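Local coordinates for L protein (CAS virus, PDB 5MV0), which probably supplies, through its N-terminal domain, the endonuclease of the cap-snatching machinery with which the viral polymerase primes mRNA synthesis, at residues I66-N69 against M70-R74; S125-E128 against D129-H133; N152-E155 against R156-F159. One frame throughout, in Å; residues are numbered along the deposited sequence. Where two conformers were deposited one is given.

Interaction 1 (I66-N69 against M70-R74). With PO4 (phosphate ion), chain F.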
ATOM      1  N   ILE B  66      -3.350  20.662  -9.301  1.00 15.20           N
ATOM      2  CA  ILE B  66      -3.058  21.968  -9.867  1.00 22.99           C
ATOM      3  C   ILE B  66      -3.944  22.193 -11.088  1.00 22.92           C
ATOM      4  O   ILE B  66      -4.376  21.248 -11.770  1.00 18.41           O
ATOM      5  CB  ILE B  66      -1.567  22.131 -10.219  1.00 21.17           C
ATOM      6  CG1 ILE B  66      -1.156  21.183 -11.345  1.00 26.56           C
ATOM      7  CG2 ILE B  66      -0.689  21.933  -8.973  1.00 25.30           C
ATOM      8  CD1 ILE B  66       0.251  21.441 -11.835  1.00 24.47           C
ATOM      9  N   SER B  67      -4.224  23.457 -11.367  1.00 19.76           N
ATOM     10  CA  SER B  67      -5.127  23.814 -12.441  1.00 19.31           C
ATOM     11  C   SER B  67      -4.369  23.936 -13.760  1.00 19.51           C
ATOM     12  O   SER B  67      -3.139  23.942 -13.808  1.00 19.72           O
ATOM     13  CB  SER B  67      -5.823  25.137 -12.121  1.00 22.42           C
ATOM     14  OG  SER B  67      -4.859  26.162 -12.048  1.00 20.71           O
ATOM     15  N   LEU B  68      -5.130  24.071 -14.842  1.00 18.30           N
ATOM     16  CA  LEU B  68      -4.519  24.366 -16.134  1.00 21.88           C
ATOM     17  C   LEU B  68      -3.681  25.637 -16.071  1.00 19.20           C
ATOM     18  O   LEU B  68      -2.551  25.671 -16.573  1.00 25.73           O
ATOM     19  CB  LEU B  68      -5.608  24.491 -17.194  1.00 23.78           C
ATOM     20  CG  LEU B  68      -5.138  24.931 -18.573  1.00 25.61           C
ATOM     21  CD1 LEU B  68      -4.239  23.871 -19.136  1.00 23.82           C
ATOM     22  CD2 LEU B  68      -6.362  25.149 -19.454  1.00 21.33           C
ATOM     23  N   ASN B  69      -4.210  26.690 -15.441  1.00 21.93           N
ATOM     24  CA  ASN B  69      -3.459  27.936 -15.329  1.00 25.53           C
ATOM     25  C   ASN B  69      -2.106  27.712 -14.662  1.00 25.00           C
ATOM     26  O   ASN B  69      -1.095  28.292 -15.081  1.00 24.21           O
ATOM     27  CB  ASN B  69      -4.280  28.976 -14.564  1.00 20.87           C
ATOM     28  CG  ASN B  69      -5.280  29.707 -15.456  1.00 25.36           C
ATOM     29  OD1 ASN B  69      -4.976  30.041 -16.598  1.00 31.85           O
ATOM     30  ND2 ASN B  69      -6.476  29.948 -14.938  1.00 24.46           N
ATOM     31  N   MET B  70      -2.057  26.848 -13.641  1.00 22.06           N
ATOM     32  CA  MET B  70      -0.795  26.567 -12.959  1.00 23.86           C
ATOM     33  C   MET B  70       0.127  25.718 -13.815  1.00 23.86           C
ATOM     34  O   MET B  70       1.353  25.860 -13.738  1.00 26.24           O
ATOM     35  CB  MET B  70      -1.052  25.855 -11.630  1.00 22.70           C
ATOM     36  CG  MET B  70      -1.853  26.673 -10.650  1.00 24.76           C
ATOM     37  SD  MET B  70      -2.346  25.675  -9.223  1.00 28.90           S
ATOM     38  CE  MET B  70      -3.719  26.631  -8.624  1.00 29.11           C
ATOM     39  N   VAL B  71      -0.435  24.804 -14.605  1.00 22.69           N
ATOM     40  CA  VAL B  71       0.390  24.051 -15.537  1.00 23.04           C
ATOM     41  C   VAL B  71       1.065  25.000 -16.517  1.00 25.51           C
ATOM     42  O   VAL B  71       2.273  24.918 -16.761  1.00 28.53           O
ATOM     43  CB  VAL B  71      -0.453  22.989 -16.262  1.00 22.13           C
ATOM     44  CG1 VAL B  71       0.372  22.320 -17.374  1.00 26.06           C
ATOM     45  CG2 VAL B  71      -0.946  21.949 -15.258  1.00 25.99           C
ATOM     46  N   ILE B  72       0.292  25.925 -17.081  1.00 25.25           N
ATOM     47  CA  ILE B  72       0.856  26.835 -18.066  1.00 27.08           C
ATOM     48  C   ILE B  72       1.841  27.793 -17.411  1.00 32.74           C
ATOM     49  O   ILE B  72       2.853  28.164 -18.023  1.00 36.05           O
ATOM     50  CB  ILE B  72      -0.284  27.555 -18.805  1.00 27.51           C
ATOM     51  CG1 ILE B  72      -1.070  26.519 -19.616  1.00 24.17           C
ATOM     52  CG2 ILE B  72       0.265  28.632 -19.732  1.00 29.76           C
ATOM     53  CD1 ILE B  72      -2.437  26.992 -20.065  1.00 34.93           C
ATOM     54  N   ASP B  73       1.594  28.175 -16.150  1.00 27.71           N
ATOM     55  CA  ASP B  73       2.571  28.963 -15.405  1.00 34.67           C
ATOM     56  C   ASP B  73       3.921  28.269 -15.361  1.00 32.48           C
ATOM     57  O   ASP B  73       4.963  28.928 -15.413  1.00 35.16           O
ATOM     58  CB  ASP B  73       2.086  29.219 -13.981  1.00 34.57           C
ATOM     59  CG  ASP B  73       0.993  30.231 -13.924  1.00 38.03           C
ATOM     60  OD1 ASP B  73       0.903  31.055 -14.865  1.00 39.63           O
ATOM     61  OD2 ASP B  73       0.219  30.200 -12.944  1.00 41.76           O
ATOM     62  N   ARG B  74       3.922  26.939 -15.261  1.00 32.37           N
ATOM     63  CA  ARG B  74       5.162  26.179 -15.209  1.00 30.44           C
ATOM     64  C   ARG B  74       5.835  26.057 -16.567  1.00 38.85           C
ATOM     65  O   ARG B  74       6.961  25.549 -16.638  1.00 39.06           O
ATOM     66  CB  ARG B  74       4.902  24.784 -14.631  1.00 29.65           C
ATOM     67  CG  ARG B  74       4.601  24.789 -13.147  1.00 32.38           C
ATOM     68  CD  ARG B  74       3.910  23.501 -12.687  1.00 30.18           C
ATOM     69  NE  ARG B  74       3.934  23.402 -11.234  1.00 35.54           N
ATOM     70  CZ  ARG B  74       3.190  24.145 -10.423  1.00 34.28           C
ATOM     71  NH1 ARG B  74       2.357  25.042 -10.925  1.00 34.83           N
ATOM     72  NH2 ARG B  74       3.286  24.004  -9.107  1.00 40.46           N
TER
HETATM   73  P   PO4 F 301      -7.202  28.792 -11.483  1.00 30.14           P
HETATM   74  O1  PO4 F 301      -8.366  29.388 -10.737  1.00 34.89           O
HETATM   75  O2  PO4 F 301      -7.715  27.887 -12.580  1.00 28.12           O
HETATM   76  O3  PO4 F 301      -6.254  28.067 -10.571  1.00 33.87           O
HETATM   77  O4  PO4 F 301      -6.424  29.921 -12.111  1.00 46.75           O
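Ser-67 OG accepts from Met-70 N (3.3 Å) and donates to O3 of a phosphate ion at 2.8 Å. With its OG placed between the backbone N and the carbonyl carbon (chi1 63°), the serine can serve both partners from the N-cap of helix 68-73. The return half of the capping box is unusual: the Met-70 side chain carries no oxygen, and Ser-67 N points almost straight at its SD in a weak bond of 3.6 Å. The thioether chain, extended beyond CG, runs back past the serine; Ile-66 CB lies 3.8 Å from Met-70 SD, the two side chains crossing obliquely. Asn-69 ND2 gives the phosphate a second bond, to O4 at 2.8 Å, while its OD1 accepts from Phe-82 N, fixing how the amide is turned. His-84 of the same chain and Ser-119 of the second subunit also bond the ion. One turn on, Arg-74 NH1 meets Met-70 O at 3.1 Å, in the guanidinium plane but above the carbonyl plane, on the face opposite Arg-74 N; the guanidinium's stronger partner is Glu-182 of the second subunit, in a salt bridge from NH1. Ile-66 CD1 lies over one guanidinium face, offset toward the rim, and 3.7 Å from Val-71 CG2. The ion, probably from the crystallisation liquor, sits by the helix N-terminus, whose dipole should suit an anion, and bridges two subunits.

Interaction 2 (S125-E128 against D129-H133)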
ATOM      1  N   SER B 125     -11.853  24.721 -24.628  1.00 24.94           N
ATOM      2  CA  SER B 125     -12.057  25.625 -25.759  1.00 31.38           C
ATOM      3  C   SER B 125     -11.130  26.833 -25.690  1.00 29.17           C
ATOM      4  O   SER B 125     -11.064  27.528 -24.669  1.00 27.85           O
ATOM      5  CB  SER B 125     -13.513  26.088 -25.806  1.00 29.68           C
ATOM      6  OG  SER B 125     -14.375  25.002 -26.096  1.00 38.07           O
ATOM      7  N   GLY B 126     -10.402  27.072 -26.784  1.00 28.98           N
ATOM      8  CA  GLY B 126      -9.552  28.233 -26.918  1.00 31.05           C
ATOM      9  C   GLY B 126      -8.125  28.055 -26.439  1.00 35.66           C
ATOM     10  O   GLY B 126      -7.241  28.784 -26.898  1.00 33.62           O
ATOM     11  N   VAL B 127      -7.870  27.092 -25.551  1.00 25.37           N
ATOM     12  CA  VAL B 127      -6.557  26.976 -24.922  1.00 29.60           C
ATOM     13  C   VAL B 127      -5.490  26.613 -25.948  1.00 27.42           C
ATOM     14  O   VAL B 127      -4.399  27.200 -25.971  1.00 28.94           O
ATOM     15  CB  VAL B 127      -6.607  25.947 -23.776  1.00 26.03           C
ATOM     16  CG1 VAL B 127      -5.218  25.727 -23.194  1.00 27.26           C
ATOM     17  CG2 VAL B 127      -7.589  26.405 -22.713  1.00 25.33           C
ATOM     18  N   GLU B 128      -5.774  25.627 -26.800  1.00 23.10           N
ATOM     19  CA  GLU B 128      -4.762  25.181 -27.751  1.00 27.49           C
ATOM     20  C   GLU B 128      -4.325  26.326 -28.659  1.00 26.53           C
ATOM     21  O   GLU B 128      -3.129  26.504 -28.912  1.00 26.86           O
ATOM     22  CB  GLU B 128      -5.284  24.007 -28.584  1.00 24.97           C
ATOM     23  CG  GLU B 128      -4.193  23.354 -29.424  1.00 30.94           C
ATOM     24  CD  GLU B 128      -4.706  22.247 -30.353  1.00 34.46           C
ATOM     25  OE1 GLU B 128      -5.929  22.158 -30.574  1.00 39.58           O
ATOM     26  OE2 GLU B 128      -3.873  21.475 -30.875  1.00 35.65           O
ATOM     27  N   ASP B 129      -5.284  27.116 -29.148  1.00 31.33           N
ATOM     28  CA  ASP B 129      -4.954  28.253 -30.003  1.00 32.47           C
ATOM     29  C   ASP B 129      -3.979  29.197 -29.324  1.00 27.04           C
ATOM     30  O   ASP B 129      -3.022  29.664 -29.949  1.00 29.38           O
ATOM     31  CB  ASP B 129      -6.222  29.003 -30.397  1.00 30.41           C
ATOM     32  CG  ASP B 129      -7.057  28.242 -31.404  1.00 48.54           C
ATOM     33  OD1 ASP B 129      -6.493  27.375 -32.108  1.00 47.96           O
ATOM     34  OD2 ASP B 129      -8.274  28.511 -31.494  1.00 53.40           O
ATOM     35  N   HIS B 130      -4.202  29.493 -28.041  1.00 28.35           N
ATOM     36  CA  HIS B 130      -3.309  30.413 -27.341  1.00 27.74           C
ATOM     37  C   HIS B 130      -1.903  29.849 -27.240  1.00 27.68           C
ATOM     38  O   HIS B 130      -0.921  30.582 -27.392  1.00 28.50           O
ATOM     39  CB  HIS B 130      -3.858  30.740 -25.954  1.00 28.99           C
ATOM     40  CG  HIS B 130      -4.919  31.793 -25.962  1.00 29.16           C
ATOM     41  ND1 HIS B 130      -6.245  31.514 -26.218  1.00 41.44           N
ATOM     42  CD2 HIS B 130      -4.848  33.130 -25.764  1.00 32.22           C
ATOM     43  CE1 HIS B 130      -6.945  32.634 -26.174  1.00 31.48           C
ATOM     44  NE2 HIS B 130      -6.122  33.627 -25.897  1.00 36.93           N
ATOM     45  N   LEU B 131      -1.781  28.544 -26.994  1.00 22.95           N
ATOM     46  CA  LEU B 131      -0.457  27.961 -26.831  1.00 25.52           C
ATOM     47  C   LEU B 131       0.252  27.819 -28.172  1.00 26.49           C
ATOM     48  O   LEU B 131       1.455  28.078 -28.272  1.00 23.26           O
ATOM     49  CB  LEU B 131      -0.561  26.605 -26.123  1.00 32.71           C
ATOM     50  CG  LEU B 131      -0.651  26.631 -24.588  1.00 28.79           C
ATOM     51  CD1 LEU B 131       0.477  27.446 -24.022  1.00 28.03           C
ATOM     52  CD2 LEU B 131      -1.951  27.194 -24.110  1.00 35.96           C
ATOM     53  N   LYS B 132      -0.464  27.396 -29.212  1.00 23.01           N
ATOM     54  CA  LYS B 132       0.181  27.293 -30.518  1.00 30.00           C
ATOM     55  C   LYS B 132       0.655  28.658 -30.998  1.00 26.15           C
ATOM     56  O   LYS B 132       1.705  28.763 -31.642  1.00 23.61           O
ATOM     57  CB  LYS B 132      -0.772  26.668 -31.538  1.00 30.65           C
ATOM     58  CG  LYS B 132      -1.116  25.209 -31.274  1.00 36.54           C
ATOM     59  CD  LYS B 132      -2.170  24.704 -32.254  1.00 35.02           C
ATOM     60  CE  LYS B 132      -1.573  24.417 -33.614  1.00 38.44           C
ATOM     61  NZ  LYS B 132      -0.624  23.259 -33.554  1.00 43.33           N
ATOM     62  N   HIS B 133      -0.088  29.711 -30.658  1.00 25.31           N
ATOM     63  CA  HIS B 133       0.335  31.069 -30.979  1.00 26.59           C
ATOM     64  C   HIS B 133       1.716  31.374 -30.410  1.00 34.63           C
ATOM     65  O   HIS B 133       2.456  32.182 -30.979  1.00 28.51           O
ATOM     66  CB  HIS B 133      -0.702  32.056 -30.445  1.00 28.75           C
ATOM     67  CG  HIS B 133      -0.560  33.443 -30.991  1.00 35.59           C
ATOM     68  ND1 HIS B 133       0.286  34.382 -30.439  1.00 34.02           N
ATOM     69  CD2 HIS B 133      -1.152  34.045 -32.049  1.00 28.71           C
ATOM     70  CE1 HIS B 133       0.205  35.504 -31.132  1.00 40.24           C
ATOM     71  NE2 HIS B 133      -0.659  35.325 -32.115  1.00 37.34           N
TER
HETATM   72  O   HOH W   1      -7.256  24.255 -32.832  1.00 52.75           O
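This is a local contact along the short helix 127-133, which lies in the chain between the loop at 125-126 and strand 137-145; side chains one turn apart meet along it. Gly-126, at the N-cap position, offers its carbonyl to His-130 twice. The straight bond comes from the imidazole, His-130 ND1 to Gly-126 O at 3.0 Å, with an N-H...O angle of 175°; the backbone His-130 N adds a weak one. The oxygen lies in the ring plane, yet ND1 stands above the carbonyl plane, so the bond does not use a lone-pair direction. Because CG is set beside its own backbone N (chi1 -81°), the ring folds back toward the helix start, where its rotation is held by this bond and by an edge-to-face contact with Phe-82. A positive phi of 90° at Gly-126, a conformation readily adopted by glycine, turns the chain into the helix. Regular i to i+4 bonds then follow, such as Lys-132 N to Glu-128 O at 2.8 Å. The helix packs on the mixed sheet of the cap-snatching domain, which belongs to the PDDEXK nuclease clan: Val-127 and Leu-131 lie side by side on the inner face, CG1 to CD2 at 3.7 Å, and both press on Phe-138 of strand 137-145. On the outer face the stems of Glu-128 and Lys-132 run alongside each other, CG to CD at 3.7 Å, but Glu-128 OE2 and Lys-132 NZ stay 4.6 Å apart, beyond a salt bridge. A water donates to Asp-129 OD1 at 3.3 Å and, weakly, to Glu-128 OE1.

Interaction 3 (N152-E155 against R156-F159)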
ATOM      1  N   ASN B 152      -1.107  -2.646 -12.221  1.00 18.27           N
ATOM      2  CA  ASN B 152      -0.636  -3.671 -11.296  1.00 20.92           C
ATOM      3  C   ASN B 152      -1.716  -4.181 -10.349  1.00 22.40           C
ATOM      4  O   ASN B 152      -1.463  -5.140  -9.615  1.00 19.60           O
ATOM      5  CB  ASN B 152       0.517  -3.128 -10.459  1.00 27.43           C
ATOM      6  CG  ASN B 152       1.674  -2.669 -11.301  1.00 33.70           C
ATOM      7  OD1 ASN B 152       2.191  -3.427 -12.114  1.00 33.30           O
ATOM      8  ND2 ASN B 152       2.061  -1.404 -11.144  1.00 28.00           N
ATOM      9  N   VAL B 153      -2.890  -3.559 -10.312  1.00 19.21           N
ATOM     10  CA  VAL B 153      -3.940  -4.007  -9.397  1.00 15.15           C
ATOM     11  C   VAL B 153      -4.737  -5.122 -10.058  1.00 15.81           C
ATOM     12  O   VAL B 153      -5.246  -4.934 -11.172  1.00 19.29           O
ATOM     13  CB  VAL B 153      -4.865  -2.852  -8.984  1.00 18.75           C
ATOM     14  CG1 VAL B 153      -5.903  -3.368  -8.009  1.00 18.18           C
ATOM     15  CG2 VAL B 153      -4.060  -1.732  -8.366  1.00 18.17           C
ATOM     16  N   PRO B 154      -4.877  -6.286  -9.410  1.00 17.26           N
ATOM     17  CA  PRO B 154      -5.665  -7.380  -9.998  1.00 20.61           C
ATOM     18  C   PRO B 154      -7.089  -6.934 -10.312  1.00 22.58           C
ATOM     19  O   PRO B 154      -7.733  -6.246  -9.514  1.00 18.71           O
ATOM     20  CB  PRO B 154      -5.652  -8.461  -8.909  1.00 21.09           C
ATOM     21  CG  PRO B 154      -4.470  -8.134  -8.025  1.00 19.09           C
ATOM     22  CD  PRO B 154      -4.310  -6.632  -8.089  1.00 18.30           C
ATOM     23  N   GLU B 155      -7.584  -7.354 -11.483  1.00 16.98           N
ATOM     24  CA  GLU B 155      -8.908  -6.916 -11.919  0.60 20.79           C
ATOM     25  C   GLU B 155      -9.995  -7.337 -10.941  1.00 21.09           C
ATOM     26  O   GLU B 155     -11.011  -6.642 -10.807  1.00 17.96           O
ATOM     27  CB  GLU B 155      -9.239  -7.454 -13.314  0.60 23.69           C
ATOM     28  CG  GLU B 155     -10.475  -6.767 -13.885  0.60 23.47           C
ATOM     29  CD  GLU B 155     -10.918  -7.289 -15.240  0.60 29.12           C
ATOM     30  OE1 GLU B 155     -10.261  -8.199 -15.795  0.60 31.21           O
ATOM     31  OE2 GLU B 155     -11.940  -6.777 -15.744  0.60 25.86           O
ATOM     32  N   ARG B 156      -9.805  -8.462 -10.245  1.00 18.59           N
ATOM     33  CA  ARG B 156     -10.821  -8.895  -9.294  1.00 20.73           C
ATOM     34  C   ARG B 156     -11.026  -7.857  -8.194  1.00 18.86           C
ATOM     35  O   ARG B 156     -12.149  -7.676  -7.703  1.00 17.83           O
ATOM     36  CB  ARG B 156     -10.427 -10.245  -8.696  1.00 21.36           C
ATOM     37  CG  ARG B 156     -11.469 -10.843  -7.782  1.00 22.88           C
ATOM     38  CD  ARG B 156     -12.803 -10.950  -8.495  1.00 30.73           C
ATOM     39  NE  ARG B 156     -13.859 -11.460  -7.623  1.00 38.27           N
ATOM     40  CZ  ARG B 156     -14.251 -12.729  -7.574  1.00 43.18           C
ATOM     41  NH1 ARG B 156     -13.671 -13.642  -8.349  1.00 42.39           N
ATOM     42  NH2 ARG B 156     -15.231 -13.081  -6.750  1.00 36.66           N
ATOM     43  N   LEU B 157      -9.959  -7.168  -7.790  1.00 17.78           N
ATOM     44  CA  LEU B 157     -10.106  -6.169  -6.731  1.00 17.17           C
ATOM     45  C   LEU B 157     -10.837  -4.923  -7.233  1.00 17.40           C
ATOM     46  O   LEU B 157     -11.648  -4.342  -6.502  1.00 17.94           O
ATOM     47  CB  LEU B 157      -8.738  -5.812  -6.153  1.00 14.38           C
ATOM     48  CG  LEU B 157      -7.996  -6.945  -5.433  1.00 18.05           C
ATOM     49  CD1 LEU B 157      -6.654  -6.462  -4.869  1.00 17.02           C
ATOM     50  CD2 LEU B 157      -8.868  -7.543  -4.324  1.00 15.89           C
ATOM     51  N   LEU B 158     -10.566  -4.493  -8.471  1.00 16.21           N
ATOM     52  CA  LEU B 158     -11.364  -3.425  -9.073  1.00 16.62           C
ATOM     53  C   LEU B 158     -12.827  -3.812  -9.131  1.00 16.94           C
ATOM     54  O   LEU B 158     -13.712  -2.970  -8.915  1.00 18.70           O
ATOM     55  CB  LEU B 158     -10.880  -3.107 -10.489  1.00 17.37           C
ATOM     56  CG  LEU B 158      -9.795  -2.060 -10.734  1.00 20.06           C
ATOM     57  CD1 LEU B 158     -10.246  -0.650 -10.291  1.00 18.84           C
ATOM     58  CD2 LEU B 158      -8.525  -2.469 -10.044  1.00 21.89           C
ATOM     59  N   PHE B 159     -13.099  -5.068  -9.489  1.00 16.43           N
ATOM     60  CA  PHE B 159     -14.469  -5.564  -9.500  1.00 15.13           C
ATOM     61  C   PHE B 159     -15.096  -5.486  -8.114  1.00 17.44           C
ATOM     62  O   PHE B 159     -16.244  -5.057  -7.964  1.00 14.86           O
ATOM     63  CB  PHE B 159     -14.517  -7.010 -10.010  1.00 14.56           C
ATOM     64  CG  PHE B 159     -15.839  -7.672  -9.741  1.00 18.31           C
ATOM     65  CD1 PHE B 159     -16.949  -7.359 -10.524  1.00 18.20           C
ATOM     66  CD2 PHE B 159     -15.998  -8.545  -8.669  1.00 15.30           C
ATOM     67  CE1 PHE B 159     -18.191  -7.931 -10.256  1.00 17.44           C
ATOM     68  CE2 PHE B 159     -17.238  -9.117  -8.396  1.00 18.38           C
ATOM     69  CZ  PHE B 159     -18.330  -8.822  -9.193  1.00 19.82           C
TER
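Val-153 turns its side chain across the first turn of helix 155-170. Its CB is 3.8 Å from Leu-158 CD2, and CG1, anti to the backbone N (chi1 -178°), pushes further in, meeting the same Leu-158 CD2 at 3.4 Å, tighter than a usual van der Waals contact. Val-153 CG1 also lies 4.2 Å from Leu-157 CB, and the valine crosses both leucines at about a right angle. Pro-154, the N-cap residue, lies alongside Leu-157 instead, the edge of its ring touching the leucine through Pro-154 CD and Leu-157 CD1, 4.0 Å apart. Its carbonyl oxygen accepts from Leu-157 N at 3.0 Å, with the donor above the carbonyl plane, and only weakly from Leu-158 N. The first regular turn of bonding follows, from Phe-159 N to Glu-155 O at 2.9 Å. Arg-156, bent at chi2, carries its guanidinium to Ser-201, by NH2, and Glu-160, a salt bridge from NE. The apolar side of this helix start is packed between other helices: Val-153, Pro-154 and Leu-157 bear on helix 4-20, Leu-158 reaches Ile-48 of helix 34-57, and Phe-159 lies against helix 196-200, all beyond the end of strand 137-145.

How the interactions relate
All three contacts are helix N-termini, each begun differently: a serine capping box in interaction 1, a glycine carbonyl held by histidine in interaction 2, a proline with apolar packing in interaction 3. Interactions 1 and 2 belong to one neighbourhood, their centres about 14 Å apart, where helices 68-73 and 127-133 touch through Leu-68 CD2 and Val-127 CG2 at 3.7 Å. Interaction 3 lies across the chain's centre, about 33 Å and 38 Å from their centres, among the helices. Interaction 2 is the most exposed, its outer face carrying charged residues; interaction 1 mixes buried aliphatics with polar links to a second subunit, and interaction 3 is partly buried and mostly apolar.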